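Local coordinates for autophagy protein 5 (Saccharomyces cerevisiae, PDB 2DYO) that is needed for autophagic vesicle formation and cytoplasm-to-vacuole transport in yeast, and for the selective autophagy of mitochondria and the nucleus, at residues Phe148-Trp151 and Lys152-Cys155; Thr182-Phe185 and Gln186-Ile189; Thr231-Asp234 and Ile235-Asp238. All blocks are in the same frame, centred on the assembly; numbering follows the deposited sequence.

How the contacts relate
The three contacts follow one another along the chain. All are local, each within eight consecutive residues. Contact 1 lies within helix 142-159. Contact 2 is the turn from helix 170-182 into helix 185-195. Both belong to the alpha-helical bundle region, which carries Lys152, the ATG12 attachment site. Their centres are about 18 Å apart. They touch where Trp151 CZ2 packs on Phe188 CZ at 4.2 Å; there helix 142-159 packs on helix 185-195. Contact 3 lies in the separate second ubiquitin-like domain, at the start of helix 236-239. Its centre is about 24 Å from that of contact 1 and about 32 Å from that of contact 2, and it touches neither.

Contact 1. Residues Phe148-Trp151 and Lys152-Cys155; sequences FHQW and KQVC
Gln153 grips His149 with two hydrogen bonds that end on one oxygen. Gln153 N reaches His149 O at 3.3 Å, and Gln153 NE2 reaches the same His149 O at 3.2 Å. The two donors approach from opposite faces of the carbonyl plane, so the side-chain bond is added to the helical one without replacing it. The CG of Gln153 stands beside its own backbone N (chi1 -63°), which turns the extended chain back toward the preceding helical turn. There Gln153 NE2 also comes within 3.4 Å of His149 CD2, with the amide and imidazole planes 47° apart.

Backbone bonds of a regular alpha helix run alongside. Lys152 N bonds to Phe148 O, Val154 N to Gln150 O at 3.0 Å, and Cys155 N to Trp151 O at 2.8 Å. The helix is 142-159 of the alpha-helical bundle region. It carries Lys152, the lysine joined to ATG12 by an isopeptide bond; that conjugate is absent from this structure. The Lys152 chain is fully extended.

Apolar packing lies on the buried side. Trp151 and Val154 lie alongside each other with their tips in the same direction, and Trp151 CE3 is 4.0 Å from Val154 CG1. The indole of Trp151 is fixed by a hydrogen bond from its NE1 to Phe276 O, and it meets the rings of Trp147 and Phe176 edge-to-face. The other methyl of the valine has a polar neighbour instead: Val154 CG2 rests against the backbone carbonyl, 3.2 Å from Gln150 O.

Contact 2. Residues Thr182-Phe185 and Gln186-Ile189; sequences TRNF and QDFI
Asn184 caps the helix that holds Asp187. Asn184 CB lies 4.1 Å from Asp187 CB. With CG anti to the backbone N (chi1 -171°), the amide is carried over the Asp187 carboxylate. The two flat groups stack with their planes 14° apart, and Asn184 CG sits 3.4 Å from Asp187 CG. At the tip, Asn184 OD1 accepts from Asp187 N at 2.9 Å in a nearly straight bond. The donor stands above the carbonyl plane. The other branch, ND2, donates to a water that in turn donates to Asp187 OD2, so the water ties amide to carboxylate.

This is an N-cap, and it starts helix 185-195. The backbone bonds from Phe188 N to Asn184 O and from Ile189 N to Phe185 O continue the turn. The carboxylate of Asp187, at the amino end of the helix, would probably be stabilised there by the helix dipole. Replacing Asn184 with an alanine would probably leave Asp187 N without its capping acceptor and break the water link to the carboxylate.

One turn along, Ile189 CG1 lies over a face of the Phe185 ring, 3.6 Å from its centroid, as a CH-pi contact. Gln186 NE2 approaches the edge of the same ring. A second water bridges Phe185 N and Gln186 OE1, which holds the bent Gln186 chain near the helix start.

Asn184, Asp187 and Phe188 face helix 170-182 at Ser179. Phe185 and Ile189 pack on Lys8 of helix 4-12, and the rings of Phe185 and Phe188 both meet Trp12 of that helix.

Contact 3. Residues Thr231-Asp234 and Ile235-Asp238; sequences TLKD and IEGD
Lys233 and Glu236 bring their side chains across each other at a slant, one turn apart. The lysine chain bends at chi2 (75°) and runs toward the acid. Its CE meets Glu236 OE2 at 3.2 Å, while Lys233 NZ is 3.6 Å from Glu236 OE2, a long salt bridge. Glu236 CG is set between its own backbone N and carbonyl carbon (chi1 62°). This folds the chain over the Lys233 carbonyl, and Glu236 CG touches Lys233 O at 3.1 Å. Glu236 OE1 accepts from a water at 2.7 Å that also donates weakly to Lys233 O.

Ile235 turns to the buried side. Ile235 CG1 lies against Leu232 O at 3.2 Å. Ile235 CD1 approaches Leu232 CD2 at 4.4 Å, so the two apolar chains meet only loosely.

Thr231 and Asp234 bond to each other at the start of the turn. Asp234 N bonds to Thr231 OG1, an ST motif. In return Thr231 N bonds to Asp234 OD1 at 3.1 Å, from above the carboxylate plane.

Ile235 N bonds to Leu232 O and Glu236 N to Lys233 O, each three residues back, with both donors well above the carbonyl planes. Ile235 N also makes a weak bond to Thr231 O. A further water donates to Asp234 O and accepts from Gly237 N, bridging the turn and the first helical residues.

Residues 231-238 come after strand 218-219 and before strand 251-255 in the chain of the second ubiquitin-like (beta-grasp) domain. They lead into the short helix 236-239. Leu232 and Ile235 pack on Leu266 of helix 266-273, and Leu232 also reaches Leu269. The backbones of Leu232 and Lys233 bond to Met264 and Trp262, between strand 258-260 and that helix.

Contact 1. Residues Phe148-Trp151 and Lys152-Cys155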
loop_
_atom_site.group_PDB
_atom_site.type_symbol
_atom_site.label_atom_id
_atom_site.label_comp_id
_atom_site.label_asym_id
_atom_site.label_seq_id
_atom_site.Cartn_x
_atom_site.Cartn_y
_atom_site.Cartn_z
ATOM N N PHE A 148 9.937 8.008 -4.184
ATOM C CA PHE A 148 10.296 8.707 -5.413
ATOM C C PHE A 148 11.104 7.777 -6.319
ATOM O O PHE A 148 10.994 7.845 -7.547
ATOM C CB PHE A 148 11.082 9.986 -5.100
ATOM C CG PHE A 148 11.370 10.821 -6.310
ATOM C CD1 PHE A 148 12.520 10.609 -7.060
ATOM C CD2 PHE A 148 10.457 11.776 -6.737
ATOM C CE1 PHE A 148 12.760 11.342 -8.221
ATOM C CE2 PHE A 148 10.686 12.515 -7.896
ATOM C CZ PHE A 148 11.835 12.294 -8.639
ATOM N N HIS A 149 11.894 6.893 -5.713
ATOM C CA HIS A 149 12.689 5.939 -6.478
ATOM C C HIS A 149 11.752 4.927 -7.150
ATOM O O HIS A 149 12.066 4.373 -8.209
ATOM C CB HIS A 149 13.686 5.216 -5.565
ATOM C CG HIS A 149 14.681 4.381 -6.308
ATOM N ND1 HIS A 149 15.661 4.930 -7.106
ATOM C CD2 HIS A 149 14.821 3.038 -6.409
ATOM C CE1 HIS A 149 16.362 3.961 -7.669
ATOM N NE2 HIS A 149 15.871 2.803 -7.263
ATOM N N GLN A 150 10.601 4.687 -6.525
ATOM C CA GLN A 150 9.601 3.782 -7.086
ATOM C C GLN A 150 9.071 4.431 -8.366
ATOM O O GLN A 150 8.969 3.787 -9.410
ATOM C CB GLN A 150 8.427 3.583 -6.116
ATOM C CG GLN A 150 8.667 2.631 -4.947
ATOM C CD GLN A 150 8.952 1.209 -5.393
ATOM O OE1 GLN A 150 10.072 0.882 -5.793
ATOM N NE2 GLN A 150 7.934 0.357 -5.340
ATOM N N TRP A 151 8.738 5.715 -8.279
ATOM C CA TRP A 151 8.208 6.420 -9.436
ATOM C C TRP A 151 9.212 6.595 -10.557
ATOM O O TRP A 151 8.841 6.669 -11.721
ATOM C CB TRP A 151 7.621 7.774 -9.034
ATOM C CG TRP A 151 6.188 7.673 -8.611
ATOM C CD1 TRP A 151 5.707 7.614 -7.334
ATOM C CD2 TRP A 151 5.052 7.557 -9.476
ATOM N NE1 TRP A 151 4.338 7.467 -7.350
ATOM C CE2 TRP A 151 3.912 7.426 -8.653
ATOM C CE3 TRP A 151 4.887 7.549 -10.872
ATOM C CZ2 TRP A 151 2.620 7.288 -9.178
ATOM C CZ3 TRP A 151 3.600 7.413 -11.393
ATOM C CH2 TRP A 151 2.486 7.285 -10.546
ATOM N N LYS A 152 10.495 6.665 -10.205
ATOM C CA LYS A 152 11.527 6.801 -11.226
ATOM C C LYS A 152 11.563 5.518 -12.065
ATOM O O LYS A 152 11.685 5.559 -13.290
ATOM C CB LYS A 152 12.884 7.063 -10.573
ATOM C CG LYS A 152 13.969 7.467 -11.548
ATOM C CD LYS A 152 15.308 7.712 -10.827
ATOM C CE LYS A 152 16.422 8.017 -11.827
ATOM N NZ LYS A 152 17.729 8.206 -11.133
ATOM N N GLN A 153 11.449 4.371 -11.403
ATOM C CA GLN A 153 11.444 3.094 -12.113
ATOM C C GLN A 153 10.182 3.019 -12.980
ATOM O O GLN A 153 10.220 2.597 -14.135
ATOM C CB GLN A 153 11.422 1.920 -11.130
ATOM C CG GLN A 153 12.624 1.802 -10.223
ATOM C CD GLN A 153 12.420 0.749 -9.142
ATOM O OE1 GLN A 153 12.292 -0.447 -9.433
ATOM N NE2 GLN A 153 12.380 1.192 -7.885
ATOM N N VAL A 154 9.057 3.423 -12.396
ATOM C CA VAL A 154 7.781 3.409 -13.103
ATOM C C VAL A 154 7.852 4.254 -14.372
ATOM O O VAL A 154 7.447 3.806 -15.438
ATOM C CB VAL A 154 6.632 3.919 -12.195
ATOM C CG1 VAL A 154 5.374 4.157 -13.010
ATOM C CG2 VAL A 154 6.356 2.896 -11.102
ATOM N N CYS A 155 8.386 5.467 -14.262
ATOM C CA CYS A 155 8.504 6.347 -15.423
ATOM C C CYS A 155 9.266 5.633 -16.538
ATOM O O CYS A 155 8.842 5.629 -17.699
ATOM C CB CYS A 155 9.229 7.643 -15.036
ATOM S SG CYS A 155 9.412 8.864 -16.365
#

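Contact 2. Residues Thr182-Phe185 and Gln186-Ile189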
loop_
_atom_site.group_PDB
_atom_site.type_symbol
_atom_site.label_atom_id
_atom_site.label_comp_id
_atom_site.label_asym_id
_atom_site.label_seq_id
_atom_site.Cartn_x
_atom_site.Cartn_y
_atom_site.Cartn_z
ATOM N N THR A 182 -0.737 15.035 3.003
ATOM C CA THR A 182 -1.895 15.913 3.153
ATOM C C THR A 182 -3.171 15.343 2.540
ATOM O O THR A 182 -4.268 15.792 2.858
ATOM C CB THR A 182 -1.640 17.286 2.504
ATOM O OG1 THR A 182 -1.304 17.104 1.126
ATOM C CG2 THR A 182 -0.507 18.012 3.206
ATOM N N ARG A 183 -3.023 14.351 1.664
ATOM C CA ARG A 183 -4.163 13.736 0.984
ATOM C C ARG A 183 -4.757 14.709 -0.031
ATOM O O ARG A 183 -5.972 14.777 -0.204
ATOM C CB ARG A 183 -5.249 13.310 1.983
ATOM C CG ARG A 183 -4.751 12.423 3.118
ATOM C CD ARG A 183 -3.859 11.302 2.601
ATOM N NE ARG A 183 -4.571 10.369 1.733
ATOM C CZ ARG A 183 -3.971 9.418 1.020
ATOM N NH1 ARG A 183 -2.650 9.285 1.071
ATOM N NH2 ARG A 183 -4.693 8.592 0.270
ATOM N N ASN A 184 -3.891 15.473 -0.688
ATOM C CA ASN A 184 -4.331 16.426 -1.698
ATOM C C ASN A 184 -4.460 15.672 -3.019
ATOM O O ASN A 184 -3.493 15.537 -3.768
ATOM C CB ASN A 184 -3.312 17.558 -1.861
ATOM C CG ASN A 184 -3.827 18.678 -2.750
ATOM O OD1 ASN A 184 -4.396 18.427 -3.815
ATOM N ND2 ASN A 184 -3.628 19.922 -2.317
ATOM N N PHE A 185 -5.665 15.183 -3.287
ATOM C CA PHE A 185 -5.948 14.423 -4.499
ATOM C C PHE A 185 -5.562 15.176 -5.768
ATOM O O PHE A 185 -4.920 14.615 -6.663
ATOM C CB PHE A 185 -7.438 14.077 -4.541
ATOM C CG PHE A 185 -7.837 13.241 -5.720
ATOM C CD1 PHE A 185 -7.380 11.931 -5.849
ATOM C CD2 PHE A 185 -8.686 13.754 -6.696
ATOM C CE1 PHE A 185 -7.769 11.141 -6.933
ATOM C CE2 PHE A 185 -9.079 12.973 -7.785
ATOM C CZ PHE A 185 -8.620 11.665 -7.902
ATOM N N GLN A 186 -5.949 16.448 -5.845
ATOM C CA GLN A 186 -5.653 17.258 -7.021
ATOM C C GLN A 186 -4.166 17.317 -7.345
ATOM O O GLN A 186 -3.768 17.148 -8.497
ATOM C CB GLN A 186 -6.198 18.682 -6.847
ATOM C CG GLN A 186 -7.715 18.777 -6.761
ATOM C CD GLN A 186 -8.296 18.028 -5.571
ATOM O OE1 GLN A 186 -7.819 18.160 -4.441
ATOM N NE2 GLN A 186 -9.341 17.244 -5.818
ATOM N N ASP A 187 -3.337 17.568 -6.339
ATOM C CA ASP A 187 -1.904 17.636 -6.582
ATOM C C ASP A 187 -1.364 16.277 -7.023
ATOM O O ASP A 187 -0.563 16.194 -7.949
ATOM C CB ASP A 187 -1.163 18.094 -5.328
ATOM C CG ASP A 187 -1.393 19.563 -5.011
ATOM O OD1 ASP A 187 -0.832 20.038 -4.005
ATOM O OD2 ASP A 187 -2.129 20.239 -5.764
ATOM N N PHE A 188 -1.809 15.211 -6.364
ATOM C CA PHE A 188 -1.330 13.879 -6.719
ATOM C C PHE A 188 -1.653 13.540 -8.170
ATOM O O PHE A 188 -0.785 13.099 -8.922
ATOM C CB PHE A 188 -1.927 12.816 -5.791
ATOM C CG PHE A 188 -1.396 11.437 -6.052
ATOM C CD1 PHE A 188 -1.939 10.648 -7.061
ATOM C CD2 PHE A 188 -0.298 10.960 -5.344
ATOM C CE1 PHE A 188 -1.393 9.406 -7.367
ATOM C CE2 PHE A 188 0.257 9.716 -5.645
ATOM C CZ PHE A 188 -0.291 8.941 -6.657
ATOM N N ILE A 189 -2.905 13.745 -8.562
ATOM C CA ILE A 189 -3.330 13.468 -9.930
ATOM C C ILE A 189 -2.543 14.320 -10.924
ATOM O O ILE A 189 -2.138 13.849 -11.987
ATOM C CB ILE A 189 -4.833 13.764 -10.111
ATOM C CG1 ILE A 189 -5.665 12.695 -9.395
ATOM C CG2 ILE A 189 -5.177 13.850 -11.593
ATOM C CD1 ILE A 189 -5.490 11.292 -9.961
HETATM O O HOH W 1 -3.795 22.034 -4.715
HETATM O O HOH W 2 -8.060 16.608 -2.040
#

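Contact 3. Residues Thr231-Asp234 and Ile235-Asp238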
loop_
_atom_site.group_PDB
_atom_site.type_symbol
_atom_site.label_atom_id
_atom_site.label_comp_id
_atom_site.label_asym_id
_atom_site.label_seq_id
_atom_site.Cartn_x
_atom_site.Cartn_y
_atom_site.Cartn_z
ATOM N N THR A 231 -5.186 -8.964 -21.979
ATOM C CA THR A 231 -6.119 -9.094 -20.874
ATOM C C THR A 231 -5.321 -9.845 -19.807
ATOM O O THR A 231 -4.203 -10.294 -20.071
ATOM C CB THR A 231 -7.319 -9.969 -21.255
ATOM O OG1 THR A 231 -6.846 -11.282 -21.577
ATOM C CG2 THR A 231 -8.053 -9.393 -22.463
ATOM N N LEU A 232 -5.871 -9.979 -18.606
ATOM C CA LEU A 232 -5.161 -10.717 -17.563
ATOM C C LEU A 232 -4.938 -12.158 -18.019
ATOM O O LEU A 232 -3.889 -12.748 -17.755
ATOM C CB LEU A 232 -5.952 -10.709 -16.256
ATOM C CG LEU A 232 -5.970 -9.385 -15.488
ATOM C CD1 LEU A 232 -6.744 -9.556 -14.181
ATOM C CD2 LEU A 232 -4.533 -8.940 -15.199
ATOM N N LYS A 233 -5.928 -12.726 -18.701
ATOM C CA LYS A 233 -5.811 -14.099 -19.194
ATOM C C LYS A 233 -4.637 -14.205 -20.161
ATOM O O LYS A 233 -3.912 -15.198 -20.163
ATOM C CB LYS A 233 -7.092 -14.525 -19.912
ATOM C CG LYS A 233 -7.062 -15.956 -20.442
ATOM C CD LYS A 233 -7.225 -16.964 -19.310
ATOM C CE LYS A 233 -7.357 -18.392 -19.842
ATOM N NZ LYS A 233 -7.799 -19.331 -18.763
ATOM N N ASP A 234 -4.459 -13.178 -20.983
ATOM C CA ASP A 234 -3.371 -13.143 -21.953
ATOM C C ASP A 234 -1.995 -13.248 -21.298
ATOM O O ASP A 234 -1.039 -13.717 -21.919
ATOM C CB ASP A 234 -3.431 -11.851 -22.770
ATOM C CG ASP A 234 -4.457 -11.905 -23.880
ATOM O OD1 ASP A 234 -4.781 -10.832 -24.433
ATOM O OD2 ASP A 234 -4.927 -13.016 -24.208
ATOM N N ILE A 235 -1.877 -12.795 -20.053
ATOM C CA ILE A 235 -0.587 -12.877 -19.384
ATOM C C ILE A 235 -0.606 -13.949 -18.306
ATOM O O ILE A 235 0.130 -13.868 -17.321
ATOM C CB ILE A 235 -0.174 -11.524 -18.757
ATOM C CG1 ILE A 235 -1.138 -11.131 -17.638
ATOM C CG2 ILE A 235 -0.128 -10.450 -19.828
ATOM C CD1 ILE A 235 -0.597 -10.006 -16.744
ATOM N N GLU A 236 -1.455 -14.954 -18.508
ATOM C CA GLU A 236 -1.597 -16.067 -17.578
ATOM C C GLU A 236 -0.254 -16.762 -17.378
ATOM O O GLU A 236 -0.046 -17.446 -16.376
ATOM C CB GLU A 236 -2.617 -17.081 -18.116
ATOM C CG GLU A 236 -2.200 -17.710 -19.448
ATOM C CD GLU A 236 -3.236 -18.671 -20.023
ATOM O OE1 GLU A 236 -3.053 -19.119 -21.178
ATOM O OE2 GLU A 236 -4.227 -18.985 -19.328
ATOM N N GLY A 237 0.644 -16.581 -18.340
ATOM C CA GLY A 237 1.958 -17.199 -18.263
ATOM C C GLY A 237 2.851 -16.561 -17.211
ATOM O O GLY A 237 3.816 -17.179 -16.755
ATOM N N ASP A 238 2.536 -15.325 -16.832
ATOM C CA ASP A 238 3.309 -14.608 -15.820
ATOM C C ASP A 238 2.643 -14.764 -14.462
ATOM O O ASP A 238 3.286 -14.648 -13.421
ATOM C CB ASP A 238 3.393 -13.120 -16.160
ATOM C CG ASP A 238 4.181 -12.853 -17.417
ATOM O OD1 ASP A 238 3.630 -12.211 -18.334
ATOM O OD2 ASP A 238 5.351 -13.280 -17.489
HETATM O O HOH W 3 -3.340 -17.050 -22.833
HETATM O O HOH W 4 0.468 -15.801 -20.992
#